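Local coordinates for protein hydrolase (PDB 1UFO) that probably acts as a serine hydrolase of the alpha/beta hydrolase fold, its natural substrate not being established, at residues R18-A29 / Y47-F57; V173-S181 / M223-W234. All coordinates share one frame; numbering follows the deposited sequence.

From the N terminus, strand 13-20 gives way through a short turn to strand 25-30, and interaction 1 brings the chain back after helix 37-42 to lay strand 52-56 between the two. That contact is complete long before interaction 2 begins, so the two follow in series. Interaction 2 closes a later loop, running through helix 188-198 and strand 207-212, when helix 221-236 returns antiparallel along strand 175-180. Both belong to the same mixed sheet, one in its N-terminal half and the other in its C-terminal half. The helix joins them directly: Glu-232 forms a salt bridge with Lys-24, and the hydroxyl of Tyr-47 probably hydrogen-bonds to the carbonyl of Ala-224.

Interaction 1: residues R18-A29 / Y47-F57; sequences RIPEAPKALLLA and YAERGFLLLAF
Strand 52-56 lies between strand 25-29, to which it runs parallel with axes 4.6 Å apart, and strand 18-20, to which it is antiparallel. Alternating bonds from Leu-53 N to Ala-25 O, Leu-27 N to Leu-53 O, Leu-55 N to Leu-27 O and Ala-29 N to Leu-55 O zip the parallel pair. On the other edge, Arg-18 and Leu-54 form a hydrogen-bonded antiparallel pair. Leu-53 is wedged between both neighbours: its CG meets Ile-19 CG1 at 4.0 Å, its CD2 lies 3.9 Å from Leu-26 CD2, and its CB and CD1 rest on Pro-23. Leu-26 CD2 also touches Leu-55 CD1, extending this apolar patch toward helix 77-103. On the opposite face, Leu-27 sends CD2 against the CD1-CE1 side of the Tyr-47 ring, while Ala-25 CB sits 3.6 Å from Phe-52 CE2. The side chain of Arg-18 leaves with CG anti to the backbone N (chi1 -171°), bends at chi2 and runs alongside Ala-48, with CG and NH1 both touching its CB. Its NH2 then forms a salt bridge with Glu-49 OE2 at 2.9 Å; the bond is bent (133° at the hydrogen), and NH2 comes from the syn side but well out of the carboxylate plane. A water accepts from Arg-18 NH1 and Ala-48 N and donates to Glu-49 OE1, bracing the same pair. Gly-51, whose positive phi (114°) suits glycine, ends the turn before strand 52-56, and its O accepts from Lys-24 N at 2.8 Å. The extended Lys-24 chain brings CE within 3.6 Å of Phe-52 CE1, and NZ forms a salt bridge with Glu-232 of helix 221-236. Strand 25-30, helix 37-42 and strand 52-56 make a beta-alpha-beta crossover; beyond it, antiparallel strand 13-20 is followed by outermost strand 3-10 in the mixed sheet of this alpha/beta hydrolase fold.

Interaction 2: residues V173-S181 / M223-W234; sequences VPLLHLHGS and MARVGLAFLEHW
Pro-174 lies against one face of the Trp-234 indole, its CB 3.5 Å from the centroid of the five-membered ring and its CG over CD2. One helical turn back, the Phe-230 ring fits between Leu-176 and that indole: Leu-176 CB stands over the centre of one face, 3.5 Å from the ring centroid, and Trp-234 CD1 covers the opposite face. With CG anti to the backbone N (chi1 -173°), Phe-230 extends across to the strand, where CZ reaches the backbone of Leu-175. Leu-176 slides past it in the other direction until CD2 meets Phe-230 CB at 3.7 Å. Leu-178 CD2 settles on the helix backbone between Met-223 and Gly-227, 3.2 Å from Met-223 O and 3.9 Å from Gly-227 N. Farther along, the extended selenomethionine side chain of Met-223 lays CE against the peptide of His-179 and Gly-180. No hydrogen bond crosses this antiparallel strand-helix interface, whose fit is made by shape. Helix 221-236 thus covers strand 175-180, while Phe-230 also touches strand 132-135, Val-226 and Met-223 touch strand 207-212, and Val-226 meets its counterpart, Val-226 of the second subunit.

Interaction 1: residues R18-A29 / Y47-F57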
loop_
_atom_site.group_PDB
_atom_site.type_symbol
_atom_site.label_atom_id
_atom_site.label_comp_id
_atom_site.label_asym_id
_atom_site.label_seq_id
_atom_site.Cartn_x
_atom_site.Cartn_y
_atom_site.Cartn_z
ATOM N N ARG A 18 -10.035 -6.472 21.846
ATOM C CA ARG A 18 -11.106 -5.609 21.338
ATOM C C ARG A 18 -11.908 -6.544 20.477
ATOM O O ARG A 18 -11.509 -6.996 19.395
ATOM C CB ARG A 18 -10.516 -4.464 20.511
ATOM C CG ARG A 18 -11.532 -3.438 20.159
ATOM C CD ARG A 18 -11.553 -2.222 21.181
ATOM N NE ARG A 18 -12.382 -1.156 20.595
ATOM C CZ ARG A 18 -12.172 -0.692 19.357
ATOM N NH1 ARG A 18 -11.148 -1.200 18.637
ATOM N NH2 ARG A 18 -13.032 0.186 18.787
ATOM N N ILE A 19 -13.099 -6.871 20.986
ATOM C CA ILE A 19 -13.906 -7.919 20.376
ATOM C C ILE A 19 -15.164 -7.455 19.660
ATOM O O ILE A 19 -16.099 -6.949 20.307
ATOM C CB ILE A 19 -14.293 -8.961 21.469
ATOM C CG1 ILE A 19 -13.015 -9.452 22.176
ATOM C CG2 ILE A 19 -15.150 -10.080 20.828
ATOM C CD1 ILE A 19 -13.256 -10.622 23.322
ATOM N N PRO A 20 -15.238 -7.662 18.345
ATOM C CA PRO A 20 -16.451 -7.216 17.618
ATOM C C PRO A 20 -17.520 -8.276 17.842
ATOM O O PRO A 20 -17.220 -9.439 18.136
ATOM C CB PRO A 20 -16.003 -7.126 16.163
ATOM C CG PRO A 20 -14.913 -8.204 16.067
ATOM C CD PRO A 20 -14.216 -8.220 17.437
ATOM N N GLU A 21 -18.777 -7.914 17.578
ATOM C CA GLU A 21 -19.799 -8.911 17.837
ATOM C C GLU A 21 -19.802 -10.013 16.830
ATOM O O GLU A 21 -20.303 -11.109 17.109
ATOM C CB GLU A 21 -21.201 -8.271 17.844
ATOM C CG GLU A 21 -21.656 -7.770 16.504
ATOM C CD GLU A 21 -22.977 -6.947 16.600
ATOM O OE1 GLU A 21 -22.921 -5.701 16.393
ATOM O OE2 GLU A 21 -24.040 -7.556 16.934
ATOM N N ALA A 22 -19.178 -9.789 15.667
ATOM C CA ALA A 22 -19.119 -10.802 14.613
ATOM C C ALA A 22 -17.663 -10.950 14.147
ATOM O O ALA A 22 -17.301 -10.421 13.098
ATOM C CB ALA A 22 -19.984 -10.445 13.382
ATOM N N PRO A 23 -16.852 -11.677 14.912
ATOM C CA PRO A 23 -15.424 -11.843 14.485
ATOM C C PRO A 23 -15.218 -12.744 13.316
ATOM O O PRO A 23 -15.743 -13.865 13.249
ATOM C CB PRO A 23 -14.711 -12.414 15.714
ATOM C CG PRO A 23 -15.680 -12.169 16.904
ATOM C CD PRO A 23 -17.094 -12.249 16.243
ATOM N N LYS A 24 -14.470 -12.261 12.330
ATOM C CA LYS A 24 -14.201 -13.082 11.137
ATOM C C LYS A 24 -12.701 -13.515 11.087
ATOM O O LYS A 24 -12.369 -14.400 10.323
ATOM C CB LYS A 24 -14.533 -12.332 9.823
ATOM C CG LYS A 24 -13.654 -11.104 9.574
ATOM C CD LYS A 24 -14.111 -10.316 8.349
ATOM C CE LYS A 24 -13.170 -9.088 8.096
ATOM N NZ LYS A 24 -13.661 -8.424 6.816
ATOM N N ALA A 25 -11.877 -12.892 11.909
ATOM C CA ALA A 25 -10.421 -13.234 11.944
ATOM C C ALA A 25 -9.803 -12.724 13.219
ATOM O O ALA A 25 -10.394 -11.854 13.899
ATOM C CB ALA A 25 -9.703 -12.519 10.758
ATOM N N LEU A 26 -8.592 -13.210 13.569
ATOM C CA LEU A 26 -7.884 -12.708 14.768
ATOM C C LEU A 26 -6.707 -11.875 14.291
ATOM O O LEU A 26 -6.099 -12.216 13.302
ATOM C CB LEU A 26 -7.266 -13.916 15.563
ATOM C CG LEU A 26 -8.274 -14.805 16.278
ATOM C CD1 LEU A 26 -7.680 -16.251 16.441
ATOM C CD2 LEU A 26 -8.587 -14.115 17.620
ATOM N N LEU A 27 -6.385 -10.818 15.019
ATOM C CA LEU A 27 -5.151 -10.068 14.720
ATOM C C LEU A 27 -4.445 -9.932 16.060
ATOM O O LEU A 27 -4.934 -9.265 16.970
ATOM C CB LEU A 27 -5.439 -8.670 14.145
ATOM C CG LEU A 27 -4.217 -7.821 13.833
ATOM C CD1 LEU A 27 -3.301 -8.584 12.820
ATOM C CD2 LEU A 27 -4.568 -6.465 13.297
ATOM N N LEU A 28 -3.285 -10.579 16.193
ATOM C CA LEU A 28 -2.445 -10.410 17.392
ATOM C C LEU A 28 -1.502 -9.274 17.070
ATOM O O LEU A 28 -0.740 -9.369 16.093
ATOM C CB LEU A 28 -1.636 -11.729 17.730
ATOM C CG LEU A 28 -0.611 -11.555 18.875
ATOM C CD1 LEU A 28 -1.271 -11.103 20.185
ATOM C CD2 LEU A 28 0.115 -12.965 19.109
ATOM N N ALA A 29 -1.531 -8.240 17.891
ATOM C CA ALA A 29 -0.695 -7.009 17.663
ATOM C C ALA A 29 0.366 -6.904 18.718
ATOM O O ALA A 29 0.076 -7.051 19.899
ATOM C CB ALA A 29 -1.595 -5.752 17.664
ATOM N N TYR A 47 -10.343 -1.609 12.635
ATOM C CA TYR A 47 -10.073 -3.009 12.416
ATOM C C TYR A 47 -11.140 -3.876 13.114
ATOM O O TYR A 47 -11.684 -4.750 12.461
ATOM C CB TYR A 47 -8.682 -3.379 12.942
ATOM C CG TYR A 47 -7.509 -3.030 12.044
ATOM C CD1 TYR A 47 -6.605 -4.010 11.736
ATOM C CD2 TYR A 47 -7.297 -1.740 11.581
ATOM C CE1 TYR A 47 -5.437 -3.746 10.922
ATOM C CE2 TYR A 47 -6.149 -1.426 10.808
ATOM C CZ TYR A 47 -5.247 -2.463 10.504
ATOM O OH TYR A 47 -4.129 -2.183 9.758
ATOM N N ALA A 48 -11.436 -3.545 14.366
ATOM C CA ALA A 48 -12.459 -4.333 15.074
ATOM C C ALA A 48 -13.808 -4.126 14.427
ATOM O O ALA A 48 -14.593 -5.102 14.229
ATOM C CB ALA A 48 -12.430 -3.980 16.536
ATOM N N GLU A 49 -14.068 -2.880 14.008
ATOM C CA GLU A 49 -15.360 -2.602 13.344
ATOM C C GLU A 49 -15.578 -3.355 12.045
ATOM O O GLU A 49 -16.723 -3.565 11.576
ATOM C CB GLU A 49 -15.464 -1.074 13.124
ATOM C CG GLU A 49 -15.465 -0.294 14.366
ATOM C CD GLU A 49 -14.106 -0.052 15.019
ATOM O OE1 GLU A 49 -13.067 -0.516 14.521
ATOM O OE2 GLU A 49 -14.080 0.611 16.063
ATOM N N ARG A 50 -14.495 -3.817 11.409
ATOM C CA ARG A 50 -14.522 -4.552 10.172
ATOM C C ARG A 50 -14.586 -6.058 10.474
ATOM O O ARG A 50 -14.703 -6.887 9.570
ATOM C CB ARG A 50 -13.245 -4.184 9.414
ATOM C CG ARG A 50 -13.140 -4.447 7.997
ATOM C CD ARG A 50 -14.053 -3.481 7.222
ATOM N NE ARG A 50 -13.564 -2.120 7.024
ATOM C CZ ARG A 50 -12.825 -1.681 5.989
ATOM N NH1 ARG A 50 -12.414 -2.491 5.005
ATOM N NH2 ARG A 50 -12.602 -0.371 5.866
ATOM N N GLY A 51 -14.478 -6.435 11.755
ATOM C CA GLY A 51 -14.627 -7.849 12.068
ATOM C C GLY A 51 -13.363 -8.530 12.599
ATOM O O GLY A 51 -13.358 -9.753 12.821
ATOM N N PHE A 52 -12.286 -7.788 12.821
ATOM C CA PHE A 52 -11.067 -8.418 13.391
ATOM C C PHE A 52 -11.079 -8.374 14.902
ATOM O O PHE A 52 -11.285 -7.303 15.514
ATOM C CB PHE A 52 -9.807 -7.687 12.850
ATOM C CG PHE A 52 -9.580 -7.953 11.397
ATOM C CD1 PHE A 52 -10.292 -7.268 10.416
ATOM C CD2 PHE A 52 -8.665 -8.956 11.005
ATOM C CE1 PHE A 52 -10.089 -7.587 9.060
ATOM C CE2 PHE A 52 -8.471 -9.261 9.685
ATOM C CZ PHE A 52 -9.201 -8.559 8.690
ATOM N N LEU A 53 -10.944 -9.569 15.528
ATOM C CA LEU A 53 -10.836 -9.625 16.965
ATOM C C LEU A 53 -9.382 -9.304 17.281
ATOM O O LEU A 53 -8.472 -10.106 16.953
ATOM C CB LEU A 53 -11.260 -11.063 17.413
ATOM C CG LEU A 53 -11.501 -11.265 18.900
ATOM C CD1 LEU A 53 -12.167 -12.667 19.008
ATOM C CD2 LEU A 53 -10.213 -11.187 19.708
ATOM N N LEU A 54 -9.160 -8.139 17.838
ATOM C CA LEU A 54 -7.769 -7.711 18.141
ATOM C C LEU A 54 -7.340 -8.184 19.484
ATOM O O LEU A 54 -8.072 -8.059 20.478
ATOM C CB LEU A 54 -7.668 -6.214 18.174
ATOM C CG LEU A 54 -8.369 -5.504 17.001
ATOM C CD1 LEU A 54 -8.199 -3.933 17.229
ATOM C CD2 LEU A 54 -7.777 -5.942 15.658
ATOM N N LEU A 55 -6.114 -8.664 19.542
ATOM C CA LEU A 55 -5.470 -9.098 20.791
ATOM C C LEU A 55 -4.103 -8.411 20.933
ATOM O O LEU A 55 -3.407 -8.331 19.962
ATOM C CB LEU A 55 -5.157 -10.598 20.739
ATOM C CG LEU A 55 -6.384 -11.485 20.532
ATOM C CD1 LEU A 55 -5.931 -12.990 20.430
ATOM C CD2 LEU A 55 -7.299 -11.425 21.735
ATOM N N ALA A 56 -3.745 -7.971 22.138
ATOM C CA ALA A 56 -2.407 -7.393 22.368
ATOM C C ALA A 56 -2.041 -7.632 23.809
ATOM O O ALA A 56 -2.917 -7.614 24.687
ATOM C CB ALA A 56 -2.451 -5.897 22.080
ATOM N N PHE A 57 -0.772 -7.904 24.071
ATOM C CA PHE A 57 -0.360 -8.029 25.450
ATOM C C PHE A 57 0.926 -7.257 25.615
ATOM O O PHE A 57 1.593 -6.909 24.612
ATOM C CB PHE A 57 -0.204 -9.492 25.860
ATOM C CG PHE A 57 0.885 -10.259 25.102
ATOM C CD1 PHE A 57 2.163 -10.414 25.673
ATOM C CD2 PHE A 57 0.631 -10.797 23.815
ATOM C CE1 PHE A 57 3.188 -11.123 24.964
ATOM C CE2 PHE A 57 1.636 -11.510 23.107
ATOM C CZ PHE A 57 2.915 -11.668 23.696
HETATM O O HOH W 1 -10.384 -1.266 15.834
HETATM O O HOH W 2 -16.175 -7.492 6.924
HETATM O O HOH W 3 1.342 -5.693 22.042
#

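Interaction 2: residues V173-S181 / M223-W234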
loop_
_atom_site.group_PDB
_atom_site.type_symbol
_atom_site.label_atom_id
_atom_site.label_comp_id
_atom_site.label_asym_id
_atom_site.label_seq_id
_atom_site.Cartn_x
_atom_site.Cartn_y
_atom_site.Cartn_z
ATOM N N VAL A 173 4.624 -16.721 3.699
ATOM C CA VAL A 173 3.499 -16.085 4.402
ATOM C C VAL A 173 3.356 -14.610 3.914
ATOM O O VAL A 173 4.329 -13.849 3.898
ATOM C CB VAL A 173 3.773 -16.034 5.907
ATOM C CG1 VAL A 173 2.771 -15.094 6.613
ATOM C CG2 VAL A 173 3.710 -17.500 6.460
ATOM N N PRO A 174 2.142 -14.184 3.539
ATOM C CA PRO A 174 1.953 -12.801 3.085
ATOM C C PRO A 174 2.505 -11.805 4.104
ATOM O O PRO A 174 2.228 -11.891 5.288
ATOM C CB PRO A 174 0.446 -12.619 2.956
ATOM C CG PRO A 174 -0.031 -14.139 2.528
ATOM C CD PRO A 174 0.892 -14.998 3.453
ATOM N N LEU A 175 3.283 -10.867 3.605
ATOM C CA LEU A 175 3.957 -9.932 4.482
ATOM C C LEU A 175 3.984 -8.561 3.866
ATOM O O LEU A 175 4.469 -8.372 2.755
ATOM C CB LEU A 175 5.427 -10.404 4.735
ATOM C CG LEU A 175 6.409 -9.423 5.420
ATOM C CD1 LEU A 175 5.861 -9.167 6.775
ATOM C CD2 LEU A 175 7.755 -10.030 5.528
ATOM N N LEU A 176 3.455 -7.594 4.616
ATOM C CA LEU A 176 3.455 -6.198 4.120
ATOM C C LEU A 176 4.232 -5.321 5.073
ATOM O O LEU A 176 3.923 -5.328 6.259
ATOM C CB LEU A 176 2.001 -5.623 4.020
ATOM C CG LEU A 176 1.912 -4.137 3.825
ATOM C CD1 LEU A 176 2.577 -3.850 2.432
ATOM C CD2 LEU A 176 0.443 -3.720 3.818
ATOM N N HIS A 177 5.253 -4.623 4.575
ATOM C CA HIS A 177 6.003 -3.677 5.417
ATOM C C HIS A 177 5.400 -2.295 5.108
ATOM O O HIS A 177 5.224 -1.920 3.946
ATOM C CB HIS A 177 7.505 -3.675 5.096
ATOM C CG HIS A 177 8.333 -4.433 6.061
ATOM N ND1 HIS A 177 8.816 -3.860 7.230
ATOM C CD2 HIS A 177 8.733 -5.745 6.100
ATOM C CE1 HIS A 177 9.482 -4.786 7.924
ATOM N NE2 HIS A 177 9.428 -5.932 7.258
ATOM N N LEU A 178 5.031 -1.552 6.166
ATOM C CA LEU A 178 4.449 -0.217 5.987
ATOM C C LEU A 178 5.449 0.726 6.666
ATOM O O LEU A 178 5.868 0.484 7.815
ATOM C CB LEU A 178 3.068 -0.099 6.697
ATOM C CG LEU A 178 2.114 -1.166 6.136
ATOM C CD1 LEU A 178 2.011 -2.410 7.077
ATOM C CD2 LEU A 178 0.694 -0.500 6.015
ATOM N N HIS A 179 5.866 1.791 5.969
ATOM C CA HIS A 179 6.922 2.651 6.522
ATOM C C HIS A 179 6.752 4.100 6.109
ATOM O O HIS A 179 6.036 4.407 5.168
ATOM C CB HIS A 179 8.253 2.198 5.896
ATOM C CG HIS A 179 9.412 2.157 6.836
ATOM N ND1 HIS A 179 9.658 1.051 7.641
ATOM C CD2 HIS A 179 10.396 3.061 7.123
ATOM C CE1 HIS A 179 10.726 1.274 8.393
ATOM N NE2 HIS A 179 11.202 2.492 8.095
ATOM N N GLY A 180 7.425 4.968 6.872
ATOM C CA GLY A 180 7.418 6.403 6.538
ATOM C C GLY A 180 8.767 6.728 5.926
ATOM O O GLY A 180 9.818 6.315 6.409
ATOM N N SER A 181 8.778 7.527 4.865
ATOM C CA SER A 181 10.069 7.798 4.214
ATOM C C SER A 181 11.091 8.549 5.055
ATOM O O SER A 181 12.315 8.427 4.762
ATOM C CB SER A 181 9.832 8.560 2.894
ATOM O OG SER A 181 9.370 9.890 3.154
HETATM N N MSE A 223 -1.418 4.349 7.051
HETATM C CA MSE A 223 -0.803 3.023 7.131
HETATM C C MSE A 223 -1.804 2.025 7.700
HETATM O O MSE A 223 -1.909 0.928 7.211
HETATM C CB MSE A 223 0.429 3.100 8.053
HETATM C CG MSE A 223 1.695 3.726 7.433
HETATM SE SE MSE A 223 3.024 3.823 8.790
HETATM C CE MSE A 223 4.042 5.351 8.050
ATOM N N ALA A 224 -2.539 2.390 8.741
ATOM C CA ALA A 224 -3.457 1.406 9.285
ATOM C C ALA A 224 -4.487 0.998 8.290
ATOM O O ALA A 224 -4.844 -0.160 8.203
ATOM C CB ALA A 224 -4.118 2.006 10.558
ATOM N N ARG A 225 -5.038 1.977 7.546
ATOM C CA ARG A 225 -6.067 1.702 6.563
ATOM C C ARG A 225 -5.533 0.789 5.427
ATOM O O ARG A 225 -6.210 -0.164 5.020
ATOM C CB ARG A 225 -6.595 3.049 6.014
ATOM C CG ARG A 225 -7.761 2.887 4.948
ATOM C CD ARG A 225 -8.945 2.278 5.664
ATOM N NE ARG A 225 -10.313 2.383 5.075
ATOM C CZ ARG A 225 -11.184 3.402 5.233
ATOM N NH1 ARG A 225 -12.364 3.269 4.668
ATOM N NH2 ARG A 225 -10.930 4.525 5.906
ATOM N N VAL A 226 -4.281 1.015 4.997
ATOM C CA VAL A 226 -3.726 0.149 3.949
ATOM C C VAL A 226 -3.479 -1.281 4.490
ATOM O O VAL A 226 -3.681 -2.284 3.818
ATOM C CB VAL A 226 -2.421 0.770 3.399
ATOM C CG1 VAL A 226 -1.707 -0.206 2.507
ATOM C CG2 VAL A 226 -2.802 2.021 2.615
ATOM N N GLY A 227 -3.056 -1.361 5.755
ATOM C CA GLY A 227 -2.791 -2.660 6.339
ATOM C C GLY A 227 -4.102 -3.461 6.460
ATOM O O GLY A 227 -4.053 -4.679 6.286
ATOM N N LEU A 228 -5.218 -2.793 6.730
ATOM C CA LEU A 228 -6.493 -3.478 6.859
ATOM C C LEU A 228 -6.910 -4.044 5.480
ATOM O O LEU A 228 -7.383 -5.174 5.381
ATOM C CB LEU A 228 -7.526 -2.479 7.382
ATOM C CG LEU A 228 -8.949 -3.026 7.563
ATOM C CD1 LEU A 228 -8.984 -4.163 8.617
ATOM C CD2 LEU A 228 -9.761 -1.826 8.075
ATOM N N ALA A 229 -6.609 -3.314 4.418
ATOM C CA ALA A 229 -6.927 -3.820 3.056
ATOM C C ALA A 229 -6.091 -5.075 2.756
ATOM O O ALA A 229 -6.609 -6.000 2.199
ATOM C CB ALA A 229 -6.612 -2.704 1.985
ATOM N N PHE A 230 -4.817 -5.079 3.126
ATOM C CA PHE A 230 -3.939 -6.212 2.885
ATOM C C PHE A 230 -4.455 -7.439 3.614
ATOM O O PHE A 230 -4.490 -8.505 3.015
ATOM C CB PHE A 230 -2.529 -5.827 3.355
ATOM C CG PHE A 230 -1.461 -6.854 3.012
ATOM C CD1 PHE A 230 -0.808 -6.813 1.750
ATOM C CD2 PHE A 230 -1.049 -7.803 3.946
ATOM C CE1 PHE A 230 0.217 -7.688 1.464
ATOM C CE2 PHE A 230 0.017 -8.700 3.640
ATOM C CZ PHE A 230 0.662 -8.644 2.382
ATOM N N LEU A 231 -4.833 -7.251 4.891
ATOM C CA LEU A 231 -5.404 -8.392 5.679
ATOM C C LEU A 231 -6.722 -8.874 5.050
ATOM O O LEU A 231 -6.887 -10.080 4.920
ATOM C CB LEU A 231 -5.719 -7.979 7.101
ATOM C CG LEU A 231 -4.476 -7.604 7.937
ATOM C CD1 LEU A 231 -4.909 -7.353 9.396
ATOM C CD2 LEU A 231 -3.384 -8.666 7.805
ATOM N N GLU A 232 -7.607 -7.981 4.653
ATOM C CA GLU A 232 -8.862 -8.491 4.085
ATOM C C GLU A 232 -8.616 -9.218 2.775
ATOM O O GLU A 232 -9.278 -10.242 2.528
ATOM C CB GLU A 232 -9.895 -7.435 3.897
ATOM C CG GLU A 232 -10.338 -6.856 5.238
ATOM C CD GLU A 232 -11.538 -5.973 5.102
ATOM O OE1 GLU A 232 -12.526 -6.231 5.822
ATOM O OE2 GLU A 232 -11.549 -4.994 4.326
ATOM N N HIS A 233 -7.659 -8.729 1.943
ATOM C CA HIS A 233 -7.384 -9.428 0.682
ATOM C C HIS A 233 -6.952 -10.876 0.975
ATOM O O HIS A 233 -7.450 -11.822 0.361
ATOM C CB HIS A 233 -6.234 -8.692 -0.038
ATOM C CG HIS A 233 -5.864 -9.361 -1.320
ATOM N ND1 HIS A 233 -6.658 -9.288 -2.439
ATOM C CD2 HIS A 233 -4.842 -10.210 -1.619
ATOM C CE1 HIS A 233 -6.148 -10.083 -3.370
ATOM N NE2 HIS A 233 -5.050 -10.656 -2.898
ATOM N N TRP A 234 -6.025 -11.061 1.928
ATOM C CA TRP A 234 -5.543 -12.412 2.198
ATOM C C TRP A 234 -6.583 -13.265 2.970
ATOM O O TRP A 234 -6.609 -14.457 2.804
ATOM C CB TRP A 234 -4.165 -12.400 2.926
ATOM C CG TRP A 234 -3.116 -11.928 1.951
ATOM C CD1 TRP A 234 -2.419 -10.684 1.933
ATOM C CD2 TRP A 234 -2.742 -12.601 0.755
ATOM N NE1 TRP A 234 -1.706 -10.622 0.772
ATOM C CE2 TRP A 234 -1.862 -11.759 0.035
ATOM C CE3 TRP A 234 -3.068 -13.850 0.214
ATOM C CZ2 TRP A 234 -1.315 -12.136 -1.220
ATOM C CZ3 TRP A 234 -2.521 -14.235 -0.998
ATOM C CH2 TRP A 234 -1.653 -13.378 -1.709
#